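PDB 3NDN: O-succinylhomoserine sulfhydrylase from Mycobacterium tuberculosis, which probably makes L-homocysteine from O-succinyl-L-homoserine and hydrogen sulfide in methionine biosynthesis, using pyridoxal 5'-phosphate as its cofactor. Local coordinates for residues L90-A98 with T207-P215; T174-I185 with H312-M322. All coordinates share one frame; numbering follows the deposited sequence.

Contact 1 (L90-A98 with T207-P215); sequences LRLIEGAPA and TPLLQQGFP
Phe-214 packs its ring against the chain that leaves helix 81-94. The CB of Ala-96 lies 3.6 Å from CE2 of Phe-214, and Ala-96 CA sits over one face of the ring, displaced toward the rim. Glu-94 comes to the same ring from its edge: CG lies in the ring plane, 3.6 Å from CE2 of Phe-214. The carboxylate beyond is turned 70° against the ring. A second apolar patch lies on the helix side, where CG2 of Ile-93 meets CB of Pro-208 at 4.2 Å and, at the limit of contact, CD1 of Leu-209; Val-30 of helix 27-33 also touches Ile-93.

No direct hydrogen bond joins the two segments; the polar links between them run through water. With CG of Glu-94 anti to its N (chi1 -179°) and the chain bent at chi2 (75°), the acid reaches in among the backbone of 211-214. Its OE2 accepts from two waters: water 2, which takes the N-H of Phe-214, and water 3, which lies 2.6 Å from Glu-94 OE2 and takes the N-H of Gly-213. The other oxygen, OE1, is hydrogen-bonded to Tyr-223 OH, which leaves both carboxylate oxygens of the buried acid with partners. OE1 also packs 3.2 Å from CB of Pro-208. Water 1 makes only weak bonds, to Ile-93 O and Gln-212 NE2; Ile-93 O is also bound by Gln-27 NE2.

Within the first segment, Arg-91 NH1 donates to Ala-96 O at 3.0 Å, in the guanidinium plane, spanning the turn after the helix. Gly-95 makes that turn with positive phi.

The contact joins the C-terminal end of helix 81-94, on the way to strand 98-102, to the loop between helix 207-210 and strand 220-224, within the large PLP-binding domain of the trans-sulfuration enzymes.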
loop_
_atom_site.group_PDB
_atom_site.type_symbol
_atom_site.label_atom_id
_atom_site.label_comp_id
_atom_site.label_asym_id
_atom_site.label_seq_id
_atom_site.Cartn_x
_atom_site.Cartn_y
_atom_site.Cartn_z
ATOM N N LEU A 90 -5.586 14.482 14.696
ATOM C CA LEU A 90 -4.575 14.823 15.706
ATOM C C LEU A 90 -4.898 16.183 16.373
ATOM O O LEU A 90 -4.729 16.334 17.582
ATOM C CB LEU A 90 -3.139 14.844 15.089
ATOM C CG LEU A 90 -1.935 15.133 16.009
ATOM C CD1 LEU A 90 -1.852 14.194 17.230
ATOM C CD2 LEU A 90 -0.583 15.176 15.225
ATOM N N ARG A 91 -5.381 17.145 15.591
ATOM C CA ARG A 91 -5.751 18.480 16.110
ATOM C C ARG A 91 -6.880 18.354 17.154
ATOM O O ARG A 91 -6.844 19.013 18.207
ATOM C CB ARG A 91 -6.186 19.424 14.964
ATOM C CG ARG A 91 -6.383 20.928 15.390
ATOM C CD ARG A 91 -7.297 21.720 14.402
ATOM N NE ARG A 91 -8.676 21.211 14.345
ATOM C CZ ARG A 91 -9.571 21.268 15.339
ATOM N NH1 ARG A 91 -9.260 21.796 16.531
ATOM N NH2 ARG A 91 -10.792 20.764 15.150
ATOM N N LEU A 92 -7.856 17.495 16.864
ATOM C CA LEU A 92 -8.978 17.219 17.789
ATOM C C LEU A 92 -8.503 16.593 19.093
ATOM O O LEU A 92 -8.929 17.034 20.163
ATOM C CB LEU A 92 -10.052 16.327 17.146
ATOM C CG LEU A 92 -10.974 17.045 16.134
ATOM C CD1 LEU A 92 -11.677 16.050 15.201
ATOM C CD2 LEU A 92 -12.006 17.931 16.855
ATOM N N ILE A 93 -7.634 15.582 19.001
ATOM C CA ILE A 93 -7.045 14.923 20.208
ATOM C C ILE A 93 -6.282 15.909 21.115
ATOM O O ILE A 93 -6.380 15.852 22.360
ATOM C CB ILE A 93 -6.146 13.711 19.798
ATOM C CG1 ILE A 93 -7.015 12.573 19.220
ATOM C CG2 ILE A 93 -5.272 13.204 20.982
ATOM C CD1 ILE A 93 -6.214 11.437 18.545
ATOM N N GLU A 94 -5.511 16.800 20.495
ATOM C CA GLU A 94 -4.624 17.723 21.218
ATOM C C GLU A 94 -5.347 18.968 21.759
ATOM O O GLU A 94 -4.951 19.528 22.797
ATOM C CB GLU A 94 -3.447 18.112 20.300
ATOM C CG GLU A 94 -2.369 19.063 20.901
ATOM C CD GLU A 94 -1.424 18.367 21.888
ATOM O OE1 GLU A 94 -1.240 17.135 21.798
ATOM O OE2 GLU A 94 -0.868 19.064 22.764
ATOM N N GLY A 95 -6.399 19.399 21.063
ATOM C CA GLY A 95 -7.114 20.659 21.380
ATOM C C GLY A 95 -6.358 21.913 20.941
ATOM O O GLY A 95 -6.324 22.912 21.675
ATOM N N ALA A 96 -5.776 21.876 19.738
ATOM C CA ALA A 96 -5.031 23.003 19.160
ATOM C C ALA A 96 -5.923 23.778 18.172
ATOM O O ALA A 96 -6.896 23.206 17.673
ATOM C CB ALA A 96 -3.785 22.489 18.434
ATOM N N PRO A 97 -5.591 25.068 17.884
ATOM C CA PRO A 97 -6.339 25.846 16.880
ATOM C C PRO A 97 -6.153 25.372 15.420
ATOM O O PRO A 97 -7.081 25.510 14.612
ATOM C CB PRO A 97 -5.808 27.287 17.076
ATOM C CG PRO A 97 -5.187 27.289 18.479
ATOM C CD PRO A 97 -4.603 25.914 18.593
ATOM N N ALA A 98 -4.973 24.832 15.084
ATOM C CA ALA A 98 -4.658 24.402 13.704
ATOM C C ALA A 98 -3.458 23.432 13.642
ATOM O O ALA A 98 -2.727 23.287 14.639
ATOM C CB ALA A 98 -4.445 25.619 12.783
ATOM N N THR A 207 3.615 11.791 24.829
ATOM C CA THR A 207 2.390 11.684 24.006
ATOM C C THR A 207 1.287 12.640 24.506
ATOM O O THR A 207 1.308 13.055 25.673
ATOM C CB THR A 207 1.802 10.226 23.935
ATOM O OG1 THR A 207 0.929 10.000 25.055
ATOM C CG2 THR A 207 2.910 9.156 23.915
ATOM N N PRO A 208 0.309 12.982 23.634
ATOM C CA PRO A 208 -0.822 13.844 24.045
ATOM C C PRO A 208 -1.734 13.226 25.107
ATOM O O PRO A 208 -2.609 13.909 25.674
ATOM C CB PRO A 208 -1.605 14.078 22.738
ATOM C CG PRO A 208 -1.059 13.124 21.742
ATOM C CD PRO A 208 0.330 12.746 22.177
ATOM N N LEU A 209 -1.526 11.952 25.403
ATOM C CA LEU A 209 -2.366 11.301 26.381
ATOM C C LEU A 209 -1.884 11.554 27.818
ATOM O O LEU A 209 -2.689 11.502 28.754
ATOM C CB LEU A 209 -2.483 9.811 26.076
ATOM C CG LEU A 209 -3.528 9.386 25.035
ATOM C CD1 LEU A 209 -3.432 10.144 23.712
ATOM C CD2 LEU A 209 -3.410 7.910 24.797
ATOM N N LEU A 210 -0.589 11.818 27.993
ATOM C CA LEU A 210 -0.027 11.940 29.357
ATOM C C LEU A 210 0.410 13.352 29.786
ATOM O O LEU A 210 0.625 13.590 30.973
ATOM C CB LEU A 210 1.106 10.936 29.582
ATOM C CG LEU A 210 0.839 9.451 29.301
ATOM C CD1 LEU A 210 2.074 8.641 29.626
ATOM C CD2 LEU A 210 -0.390 8.926 30.081
ATOM N N GLN A 211 0.541 14.269 28.830
ATOM C CA GLN A 211 1.003 15.651 29.088
ATOM C C GLN A 211 0.410 16.595 28.032
ATOM O O GLN A 211 0.582 16.363 26.825
ATOM C CB GLN A 211 2.538 15.715 29.056
ATOM C CG GLN A 211 3.141 17.090 29.373
ATOM C CD GLN A 211 4.635 17.020 29.625
ATOM O OE1 GLN A 211 5.084 17.099 30.767
ATOM N NE2 GLN A 211 5.417 16.877 28.558
ATOM N N GLN A 212 -0.281 17.647 28.477
ATOM C CA GLN A 212 -0.954 18.582 27.548
ATOM C C GLN A 212 -0.503 20.048 27.678
ATOM O O GLN A 212 -0.813 20.734 28.661
ATOM C CB GLN A 212 -2.480 18.440 27.662
ATOM C CG GLN A 212 -2.979 17.147 27.015
ATOM C CD GLN A 212 -4.480 17.063 26.907
ATOM O OE1 GLN A 212 -5.175 16.925 27.919
ATOM N NE2 GLN A 212 -4.998 17.125 25.668
ATOM N N GLY A 213 0.242 20.516 26.676
ATOM C CA GLY A 213 0.881 21.832 26.744
ATOM C C GLY A 213 0.014 23.062 26.515
ATOM O O GLY A 213 0.288 24.123 27.084
ATOM N N PHE A 214 -1.012 22.949 25.675
ATOM C CA PHE A 214 -1.825 24.125 25.336
ATOM C C PHE A 214 -2.535 24.799 26.547
ATOM O O PHE A 214 -2.452 26.022 26.685
ATOM C CB PHE A 214 -2.762 23.854 24.146
ATOM C CG PHE A 214 -2.040 23.786 22.803
ATOM C CD1 PHE A 214 -1.534 24.943 22.207
ATOM C CD2 PHE A 214 -1.859 22.568 22.147
ATOM C CE1 PHE A 214 -0.855 24.887 20.957
ATOM C CE2 PHE A 214 -1.183 22.504 20.906
ATOM C CZ PHE A 214 -0.682 23.667 20.320
ATOM N N PRO A 215 -3.188 24.016 27.441
ATOM C CA PRO A 215 -3.763 24.636 28.669
ATOM C C PRO A 215 -2.759 25.365 29.578
ATOM O O PRO A 215 -3.164 26.180 30.421
ATOM C CB PRO A 215 -4.373 23.445 29.416
ATOM C CG PRO A 215 -4.709 22.451 28.334
ATOM C CD PRO A 215 -3.594 22.598 27.310
HETATM O O HOH W 1 -8.290 16.659 25.066
HETATM O O HOH W 2 -2.273 20.465 24.720
HETATM O O HOH W 3 1.014 18.840 24.614
#

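Contact 2 (T174-I185 with H312-M322); sequences TPSNPMQSLVDI and HPQYDLAKRQM
Two glutamine side chains of 312-322 bond to the backbone of the loop at 182-185, each with both the oxygen and the nitrogen of its amide. OE1 of Gln-314 accepts from the N-H of Leu-182 at 2.9 Å, while its NE2 returns a bond to Leu-182 O from above the carbonyl plane. Gln-321 does the same further on: NE2 gives a fairly straight bond (163°) to Val-183 O, and OE1 takes the N-H of Ile-185 in the carbonyl plane, on a lone pair. With its CG between N and the carbonyl carbon (chi1 72°) and the chain extended beyond, the amide reaches in between those two backbone groups. Water 4 links Gln-321 NE2 to Thr-174 OG1, which itself accepts from Val-183 N.

His-312 adds another backbone bond, NE2 to Gln-180 O at 2.9 Å, in the ring plane; ND1 accepts from Gln-314 N, and the two in-plane bonds together hold the ring's rotation.

The loop follows strand 169-173 of the seven-stranded sheet and leads into helix 185-194, whose N-cap is Asp-184. It thus belongs to a beta-alpha connection of the PLP-binding domain, laid against the short helix 315-321 that precedes strand 328-333 of the five-stranded sheet.

Apolar contacts fill in between. Leu-182 runs past Gln-314 in the opposite direction, its CB 3.9 Å from CD2 of Leu-317 and its CD1 3.8 Å from CB of Ala-318. Pro-175, after a cis peptide, meets Met-322 tip to tip, CG to CE.

At the outer end, a salt bridge whose hydrogen bond is weak joins OD2 of Asp-184 to NH2 of Arg-320 at 3.4 Å, at the guanidinium edge, and water 6 spans Asp-184 OD1 and Arg-320 NE.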
loop_
_atom_site.group_PDB
_atom_site.type_symbol
_atom_site.label_atom_id
_atom_site.label_comp_id
_atom_site.label_asym_id
_atom_site.label_seq_id
_atom_site.Cartn_x
_atom_site.Cartn_y
_atom_site.Cartn_z
ATOM N N THR A 174 10.570 17.615 27.441
ATOM C CA THR A 174 10.394 17.129 28.828
ATOM C C THR A 174 9.430 15.927 28.889
ATOM O O THR A 174 8.368 15.969 28.275
ATOM C CB THR A 174 9.961 18.259 29.832
ATOM O OG1 THR A 174 9.928 17.737 31.170
ATOM C CG2 THR A 174 8.589 18.851 29.486
ATOM N N PRO A 175 9.833 14.827 29.551
ATOM C CA PRO A 175 11.162 14.525 30.125
ATOM C C PRO A 175 12.254 14.449 29.043
ATOM O O PRO A 175 11.917 14.320 27.862
ATOM C CB PRO A 175 10.976 13.139 30.750
ATOM C CG PRO A 175 9.470 12.969 30.940
ATOM C CD PRO A 175 8.874 13.718 29.765
ATOM N N SER A 176 13.528 14.519 29.448
ATOM C CA SER A 176 14.680 14.360 28.526
ATOM C C SER A 176 15.019 12.884 28.322
ATOM O O SER A 176 14.514 12.023 29.035
ATOM C CB SER A 176 15.920 15.128 29.013
ATOM O OG SER A 176 16.553 14.487 30.120
ATOM N N ASN A 177 15.870 12.597 27.345
ATOM C CA ASN A 177 16.225 11.221 27.016
ATOM C C ASN A 177 17.740 11.113 26.850
ATOM O O ASN A 177 18.312 11.799 26.008
ATOM C CB ASN A 177 15.477 10.802 25.744
ATOM C CG ASN A 177 16.036 9.541 25.107
ATOM O OD1 ASN A 177 16.369 8.567 25.786
ATOM N ND2 ASN A 177 16.130 9.554 23.780
ATOM N N PRO A 178 18.398 10.219 27.616
ATOM C CA PRO A 178 17.861 9.135 28.441
ATOM C C PRO A 178 17.739 9.372 29.945
ATOM O O PRO A 178 17.179 8.518 30.628
ATOM C CB PRO A 178 18.883 8.020 28.210
ATOM C CG PRO A 178 20.191 8.780 28.093
ATOM C CD PRO A 178 19.864 10.115 27.473
ATOM N N MET A 179 18.238 10.495 30.462
ATOM C CA MET A 179 18.294 10.686 31.926
ATOM C C MET A 179 16.952 11.089 32.559
ATOM O O MET A 179 16.811 11.062 33.785
ATOM C CB MET A 179 19.405 11.665 32.334
ATOM C CG MET A 179 20.820 11.249 31.910
ATOM S SD MET A 179 21.407 9.626 32.499
ATOM C CE MET A 179 21.543 9.889 34.258
ATOM N N GLN A 180 15.983 11.472 31.723
ATOM C CA GLN A 180 14.612 11.788 32.177
ATOM C C GLN A 180 14.524 12.965 33.188
ATOM O O GLN A 180 13.755 12.920 34.159
ATOM C CB GLN A 180 13.853 10.514 32.635
ATOM C CG GLN A 180 14.078 9.276 31.715
ATOM C CD GLN A 180 13.004 8.173 31.802
ATOM O OE1 GLN A 180 11.867 8.417 32.195
ATOM N NE2 GLN A 180 13.368 6.958 31.389
ATOM N N SER A 181 15.330 13.999 32.929
ATOM C CA SER A 181 15.276 15.283 33.635
ATOM C C SER A 181 14.074 16.081 33.131
ATOM O O SER A 181 13.730 15.992 31.938
ATOM C CB SER A 181 16.587 16.045 33.372
ATOM O OG SER A 181 16.561 17.371 33.880
ATOM N N LEU A 182 13.435 16.860 34.011
ATOM C CA LEU A 182 12.240 17.643 33.632
ATOM C C LEU A 182 12.459 19.163 33.499
ATOM O O LEU A 182 13.373 19.729 34.107
ATOM C CB LEU A 182 11.073 17.383 34.615
ATOM C CG LEU A 182 10.681 15.954 35.034
ATOM C CD1 LEU A 182 9.340 15.950 35.751
ATOM C CD2 LEU A 182 10.627 14.988 33.872
ATOM N N VAL A 183 11.599 19.809 32.705
ATOM C CA VAL A 183 11.510 21.274 32.620
ATOM C C VAL A 183 10.122 21.705 33.150
ATOM O O VAL A 183 9.118 21.072 32.823
ATOM C CB VAL A 183 11.703 21.767 31.156
ATOM C CG1 VAL A 183 11.544 23.283 31.054
ATOM C CG2 VAL A 183 13.074 21.329 30.611
ATOM N N ASP A 184 10.074 22.749 33.986
ATOM C CA ASP A 184 8.806 23.261 34.549
ATOM C C ASP A 184 8.048 24.063 33.469
ATOM O O ASP A 184 8.372 25.231 33.232
ATOM C CB ASP A 184 9.106 24.149 35.777
ATOM C CG ASP A 184 7.870 24.454 36.638
ATOM O OD1 ASP A 184 6.762 24.651 36.113
ATOM O OD2 ASP A 184 8.023 24.560 37.876
ATOM N N ILE A 185 7.049 23.454 32.828
ATOM C CA ILE A 185 6.393 24.083 31.644
ATOM C C ILE A 185 5.741 25.451 31.954
ATOM O O ILE A 185 6.023 26.441 31.268
ATOM C CB ILE A 185 5.383 23.122 30.932
ATOM C CG1 ILE A 185 6.082 21.854 30.424
ATOM C CG2 ILE A 185 4.649 23.821 29.754
ATOM C CD1 ILE A 185 5.091 20.711 30.030
ATOM N N HIS A 312 12.238 9.727 42.202
ATOM C CA HIS A 312 12.717 10.670 41.187
ATOM C C HIS A 312 12.949 12.051 41.824
ATOM O O HIS A 312 12.091 12.524 42.580
ATOM C CB HIS A 312 11.713 10.777 40.017
ATOM C CG HIS A 312 12.248 11.497 38.814
ATOM N ND1 HIS A 312 12.535 12.846 38.818
ATOM C CD2 HIS A 312 12.529 11.059 37.563
ATOM C CE1 HIS A 312 12.987 13.204 37.630
ATOM N NE2 HIS A 312 12.995 12.138 36.850
ATOM N N PRO A 313 14.108 12.695 41.536
ATOM C CA PRO A 313 14.407 13.991 42.182
ATOM C C PRO A 313 13.373 15.086 41.902
ATOM O O PRO A 313 13.264 16.036 42.686
ATOM C CB PRO A 313 15.784 14.393 41.618
ATOM C CG PRO A 313 16.195 13.344 40.676
ATOM C CD PRO A 313 15.238 12.187 40.737
ATOM N N GLN A 314 12.632 14.958 40.799
ATOM C CA GLN A 314 11.595 15.926 40.422
ATOM C C GLN A 314 10.183 15.316 40.441
ATOM O O GLN A 314 9.312 15.700 39.643
ATOM C CB GLN A 314 11.892 16.524 39.042
ATOM C CG GLN A 314 13.121 17.442 39.002
ATOM C CD GLN A 314 13.580 17.740 37.586
ATOM O OE1 GLN A 314 14.013 16.846 36.855
ATOM N NE2 GLN A 314 13.478 19.000 37.190
ATOM N N TYR A 315 9.958 14.375 41.353
ATOM C CA TYR A 315 8.671 13.663 41.446
ATOM C C TYR A 315 7.449 14.577 41.609
ATOM O O TYR A 315 6.412 14.353 40.967
ATOM C CB TYR A 315 8.710 12.642 42.582
ATOM C CG TYR A 315 7.445 11.828 42.767
ATOM C CD1 TYR A 315 7.044 10.884 41.813
ATOM C CD2 TYR A 315 6.649 11.994 43.912
ATOM C CE1 TYR A 315 5.873 10.131 41.989
ATOM C CE2 TYR A 315 5.479 11.243 44.101
ATOM C CZ TYR A 315 5.104 10.316 43.137
ATOM O OH TYR A 315 3.967 9.575 43.332
ATOM N N ASP A 316 7.555 15.585 42.475
ATOM C CA ASP A 316 6.427 16.494 42.693
ATOM C C ASP A 316 6.049 17.260 41.416
ATOM O O ASP A 316 4.866 17.461 41.156
ATOM C CB ASP A 316 6.677 17.455 43.865
ATOM C CG ASP A 316 6.612 16.760 45.235
ATOM O OD1 ASP A 316 6.063 15.633 45.350
ATOM O OD2 ASP A 316 7.107 17.359 46.214
ATOM N N LEU A 317 7.052 17.676 40.637
ATOM C CA LEU A 317 6.817 18.335 39.342
ATOM C C LEU A 317 6.196 17.383 38.310
ATOM O O LEU A 317 5.302 17.778 37.559
ATOM C CB LEU A 317 8.113 18.963 38.792
ATOM C CG LEU A 317 8.057 19.536 37.362
ATOM C CD1 LEU A 317 7.005 20.648 37.230
ATOM C CD2 LEU A 317 9.433 20.031 36.897
ATOM N N ALA A 318 6.675 16.144 38.267
ATOM C CA ALA A 318 6.077 15.107 37.399
ATOM C C ALA A 318 4.579 14.912 37.681
ATOM O O ALA A 318 3.760 14.834 36.741
ATOM C CB ALA A 318 6.827 13.789 37.544
ATOM N N LYS A 319 4.220 14.876 38.964
ATOM C CA LYS A 319 2.805 14.723 39.380
ATOM C C LYS A 319 1.954 15.959 39.052
ATOM O O LYS A 319 0.751 15.834 38.828
ATOM C CB LYS A 319 2.678 14.372 40.877
ATOM C CG LYS A 319 3.231 12.985 41.296
ATOM C CD LYS A 319 2.361 11.795 40.847
ATOM C CE LYS A 319 1.129 11.599 41.725
ATOM N NZ LYS A 319 0.347 10.396 41.304
ATOM N N ARG A 320 2.587 17.134 39.014
ATOM C CA ARG A 320 1.922 18.399 38.685
ATOM C C ARG A 320 1.541 18.507 37.200
ATOM O O ARG A 320 0.461 18.985 36.881
ATOM C CB ARG A 320 2.817 19.605 39.030
ATOM C CG ARG A 320 2.681 20.155 40.418
ATOM C CD ARG A 320 2.955 21.677 40.474
ATOM N NE ARG A 320 4.272 22.111 39.985
ATOM C CZ ARG A 320 5.422 21.986 40.655
ATOM N NH1 ARG A 320 5.458 21.396 41.845
ATOM N NH2 ARG A 320 6.552 22.439 40.127
ATOM N N GLN A 321 2.426 18.075 36.300
ATOM C CA GLN A 321 2.226 18.318 34.853
ATOM C C GLN A 321 2.029 17.072 33.955
ATOM O O GLN A 321 1.697 17.216 32.767
ATOM C CB GLN A 321 3.328 19.239 34.286
ATOM C CG GLN A 321 4.722 18.626 34.145
ATOM C CD GLN A 321 5.783 19.640 33.695
ATOM O OE1 GLN A 321 5.605 20.853 33.833
ATOM N NE2 GLN A 321 6.896 19.138 33.165
ATOM N N MET A 322 2.246 15.878 34.512
ATOM C CA MET A 322 2.024 14.611 33.782
ATOM C C MET A 322 0.985 13.732 34.494
ATOM O O MET A 322 0.885 13.761 35.724
ATOM C CB MET A 322 3.325 13.813 33.643
ATOM C CG MET A 322 4.540 14.586 33.140
ATOM S SD MET A 322 6.048 13.571 33.119
ATOM C CE MET A 322 5.757 12.521 31.677
HETATM O O HOH W 4 7.559 16.416 31.935
HETATM O O HOH W 5 4.114 23.034 34.669
HETATM O O HOH W 6 4.503 23.818 37.218
#

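Contact 2 is the more buried of the two; contact 1 is partly buried, running from the enclosed Glu-94 to an exposed Gly-95. Their centres lie 19 Å apart, and Gln-211 connects them: its NE2 probably hydrogen-bonds to Thr-174 O, while its OE1 packs against Met-322, Gln-321 and Ile-185. In contact 1, Glu-94, Pro-208 and Phe-214 touch strand 220-224 of the seven-stranded sheet, whereas contact 2 joins a loop from that sheet to a helix leading into the five-stranded one. Their chemistry differs accordingly: water mediates the polar links of contact 1, while direct side-chain-to-backbone bonds dominate contact 2, with a salt bridge on its outer side.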